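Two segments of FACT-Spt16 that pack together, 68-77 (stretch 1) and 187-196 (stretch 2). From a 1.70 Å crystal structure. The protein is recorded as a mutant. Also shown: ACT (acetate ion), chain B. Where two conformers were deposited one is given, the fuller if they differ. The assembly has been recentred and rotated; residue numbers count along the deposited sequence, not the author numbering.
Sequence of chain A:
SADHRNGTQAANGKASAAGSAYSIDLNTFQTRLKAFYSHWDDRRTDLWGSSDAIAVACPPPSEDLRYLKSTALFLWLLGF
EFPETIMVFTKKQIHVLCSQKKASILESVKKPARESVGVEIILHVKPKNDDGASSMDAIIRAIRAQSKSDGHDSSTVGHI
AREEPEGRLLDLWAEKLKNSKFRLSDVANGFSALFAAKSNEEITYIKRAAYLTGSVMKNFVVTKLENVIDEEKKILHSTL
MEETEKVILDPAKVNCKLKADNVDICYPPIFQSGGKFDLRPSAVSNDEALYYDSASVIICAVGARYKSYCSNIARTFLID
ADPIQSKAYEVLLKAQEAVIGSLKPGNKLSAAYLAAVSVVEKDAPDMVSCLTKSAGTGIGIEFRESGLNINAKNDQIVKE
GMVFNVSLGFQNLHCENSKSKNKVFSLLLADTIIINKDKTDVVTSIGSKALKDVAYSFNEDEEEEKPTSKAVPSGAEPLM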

# COMPACT_ATOMS: atom_id res chain seq x y z
N LEU A 68 4.19 -3.76 6.94
CA LEU A 68 4.98 -3.03 7.91
C LEU A 68 5.93 -2.09 7.22
O LEU A 68 6.63 -2.48 6.28
CB LEU A 68 5.80 -3.98 8.79
CG LEU A 68 5.03 -4.88 9.75
CD1 LEU A 68 6.01 -5.69 10.58
CD2 LEU A 68 4.15 -4.03 10.64
N LYS A 69 5.96 -0.86 7.69
CA LYS A 69 6.92 0.11 7.20
C LYS A 69 8.35 -0.38 7.45
O LYS A 69 9.25 -0.10 6.67
CB LYS A 69 6.67 1.46 7.87
CG LYS A 69 7.38 2.62 7.21
CD LYS A 69 6.92 3.95 7.78
CE LYS A 69 6.11 4.76 6.76
NZ LYS A 69 4.74 4.23 6.51
N SER A 70 8.58 -1.10 8.54
CA SER A 70 9.92 -1.61 8.81
C SER A 70 10.31 -2.64 7.76
O SER A 70 11.45 -2.67 7.29
CB SER A 70 9.98 -2.24 10.19
OG SER A 70 8.94 -3.19 10.33
N THR A 71 9.36 -3.50 7.39
CA THR A 71 9.60 -4.48 6.34
C THR A 71 9.89 -3.77 5.03
O THR A 71 10.81 -4.14 4.29
CB THR A 71 8.40 -5.43 6.18
OG1 THR A 71 8.30 -6.25 7.35
CG2 THR A 71 8.59 -6.32 4.95
N ALA A 72 9.12 -2.73 4.75
CA ALA A 72 9.34 -1.94 3.55
C ALA A 72 10.75 -1.36 3.47
O ALA A 72 11.35 -1.33 2.39
CB ALA A 72 8.29 -0.83 3.45
N LEU A 73 11.30 -0.90 4.60
CA LEU A 73 12.66 -0.38 4.60
C LEU A 73 13.68 -1.45 4.22
O LEU A 73 14.56 -1.21 3.39
CB LEU A 73 13.03 0.26 5.94
CG LEU A 73 14.44 0.83 5.97
CD1 LEU A 73 14.60 1.94 4.94
CD2 LEU A 73 14.83 1.32 7.36
N PHE A 74 13.56 -2.64 4.82
CA PHE A 74 14.43 -3.75 4.44
C PHE A 74 14.32 -4.10 2.96
O PHE A 74 15.33 -4.30 2.30
CB PHE A 74 14.15 -5.00 5.28
CG PHE A 74 14.80 -4.97 6.63
CD1 PHE A 74 16.13 -5.34 6.79
CD2 PHE A 74 14.07 -4.64 7.76
CE1 PHE A 74 16.73 -5.34 8.04
CE2 PHE A 74 14.65 -4.64 9.02
CZ PHE A 74 15.98 -4.99 9.16
N LEU A 75 13.10 -4.17 2.43
CA LEU A 75 12.89 -4.43 1.01
C LEU A 75 13.48 -3.32 0.14
O LEU A 75 14.11 -3.59 -0.90
CB LEU A 75 11.39 -4.59 0.72
CG LEU A 75 10.80 -5.91 1.22
CD1 LEU A 75 9.28 -5.87 1.20
CD2 LEU A 75 11.29 -7.06 0.36
N TRP A 76 13.28 -2.08 0.56
CA TRP A 76 13.76 -0.93 -0.19
C TRP A 76 15.28 -0.91 -0.22
O TRP A 76 15.90 -0.74 -1.28
CB TRP A 76 13.23 0.35 0.47
CG TRP A 76 13.55 1.63 -0.26
CD1 TRP A 76 12.99 2.07 -1.43
CD2 TRP A 76 14.45 2.65 0.17
NE1 TRP A 76 13.52 3.30 -1.76
CE2 TRP A 76 14.41 3.68 -0.79
CE3 TRP A 76 15.30 2.79 1.28
CZ2 TRP A 76 15.20 4.83 -0.68
CZ3 TRP A 76 16.07 3.93 1.39
CH2 TRP A 76 16.02 4.93 0.41
N LEU A 77 15.88 -1.13 0.94
CA LEU A 77 17.33 -1.00 1.08
C LEU A 77 18.07 -2.23 0.52
O LEU A 77 19.07 -2.09 -0.20
CB LEU A 77 17.68 -0.80 2.56
CG LEU A 77 18.89 0.03 2.98
CD1 LEU A 77 18.91 1.39 2.28
CD2 LEU A 77 18.90 0.23 4.49
C ACT B . 5.50 -5.19 3.72
O ACT B . 5.18 -5.47 4.89
OXT ACT B . 5.45 -6.13 2.89
CH3 ACT B . 5.93 -3.80 3.33
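Stretch 2, residues 187-196: VANGFSALFA

From Ala188 on, stretch 2 runs as a helix laid across the helix of stretch 1, the two running in the same general sense with their N-to-C directions 41° apart. The axes come no closer than 11.2 Å, a wide spacing filled by large side chains. No hydrogen bond crosses between the stretches, so packing carries the contact.

Val187 occupies the N-cap position without touching stretch 1, but Val187 O accepts hydrogen bonds from Gly190 N (2.9 Å) and Phe191 N (3.2 Å). Ala188 makes the first contact: its CA lies 7.8 Å from Lys69 CA, and its O is 3.5 Å from Lys69 CE. Asn189 points away and Gly190 has no contact. Phe191 points its CA-to-CB bond toward stretch 1, with its CB 3.7 Å from Lys69 CD and its CE1 3.5 Å from Leu73 CD2. Ser192 follows, its N 3.9 Å from Lys69 CE. Ala188, Phe191, Ser192 and Phe195 form the hole that receives Lys69, whose aliphatic chain acts as a knob while its NZ is hydrogen-bonded elsewhere in the structure.

Ala193 is out of reach. Leu194 turns back toward stretch 1 and brings CD2 to 3.7 Å from Trp76 CZ3. Phe195 is the reciprocal knob, seated among Lys69, Ala72, Leu73 and Trp76. Its CB leaves sideways, yet with chi1 in m (-61°) the end of the side chain comes nearer to stretch 1: CE2 is 4.1 Å from Ala72 CB, CZ is 3.8 Å from Leu73 CA, and CE1 is 3.7 Å from Trp76 CD2. The ring presents its edge to the face of the Trp76 five-membered ring, centroids 5.0 Å apart and planes at 62°. Ala196 lies beyond reach. The rule is an exchange of knobs, Lys69 near one end and Phe195 near the other, with small Ala72 helping to line the hole that takes Phe195.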

# COMPACT_ATOMS: atom_id res chain seq x y z
N VAL A 187 9.40 8.30 13.69
CA VAL A 187 9.98 8.75 12.43
C VAL A 187 9.23 8.20 11.22
O VAL A 187 9.75 8.18 10.11
CB VAL A 187 11.49 8.40 12.32
CG1 VAL A 187 12.27 9.16 13.36
CG2 VAL A 187 11.72 6.91 12.47
N ALA A 188 7.99 7.77 11.42
CA ALA A 188 7.20 7.23 10.32
C ALA A 188 7.09 8.23 9.16
O ALA A 188 7.11 7.85 7.99
CB ALA A 188 5.83 6.79 10.79
N ASN A 189 6.98 9.51 9.50
CA ASN A 189 6.84 10.56 8.50
C ASN A 189 8.12 10.75 7.71
O ASN A 189 8.10 11.23 6.58
CB ASN A 189 6.42 11.88 9.16
CG ASN A 189 5.02 11.82 9.73
OD1 ASN A 189 4.21 10.99 9.33
ND2 ASN A 189 4.73 12.70 10.68
N GLY A 190 9.25 10.37 8.30
CA GLY A 190 10.51 10.45 7.59
C GLY A 190 10.56 9.39 6.52
O GLY A 190 10.87 9.67 5.36
N PHE A 191 10.25 8.16 6.90
CA PHE A 191 10.20 7.07 5.94
C PHE A 191 9.16 7.30 4.85
O PHE A 191 9.40 7.00 3.68
CB PHE A 191 9.97 5.73 6.65
CG PHE A 191 11.17 5.24 7.39
CD1 PHE A 191 12.36 5.01 6.72
CD2 PHE A 191 11.11 5.02 8.76
CE1 PHE A 191 13.48 4.55 7.40
CE2 PHE A 191 12.23 4.56 9.45
CZ PHE A 191 13.41 4.32 8.76
N SER A 192 8.01 7.86 5.23
CA SER A 192 6.96 8.20 4.27
C SER A 192 7.45 9.16 3.19
O SER A 192 7.20 8.95 2.00
CB SER A 192 5.74 8.79 4.99
OG SER A 192 4.79 9.27 4.06
N ALA A 193 8.17 10.20 3.61
CA ALA A 193 8.76 11.15 2.67
C ALA A 193 9.81 10.46 1.80
O ALA A 193 9.88 10.67 0.59
CB ALA A 193 9.37 12.32 3.42
N LEU A 194 10.63 9.62 2.43
CA LEU A 194 11.68 8.90 1.73
C LEU A 194 11.14 7.98 0.64
O LEU A 194 11.69 7.92 -0.46
CB LEU A 194 12.50 8.08 2.74
CG LEU A 194 13.76 7.41 2.21
CD1 LEU A 194 14.75 8.44 1.71
CD2 LEU A 194 14.38 6.58 3.33
N PHE A 195 10.05 7.28 0.95
CA PHE A 195 9.48 6.32 0.00
C PHE A 195 8.54 7.00 -1.01
O PHE A 195 8.13 6.37 -1.98
CB PHE A 195 8.69 5.22 0.71
CG PHE A 195 9.49 4.39 1.68
CD1 PHE A 195 10.85 4.16 1.47
CD2 PHE A 195 8.88 3.84 2.80
CE1 PHE A 195 11.58 3.38 2.38
CE2 PHE A 195 9.60 3.06 3.71
CZ PHE A 195 10.96 2.84 3.49
N ALA A 196 8.23 8.28 -0.80
CA ALA A 196 7.16 8.95 -1.55
C ALA A 196 7.38 9.08 -3.05
O ALA A 196 6.47 8.83 -3.85
CB ALA A 196 6.86 10.32 -0.95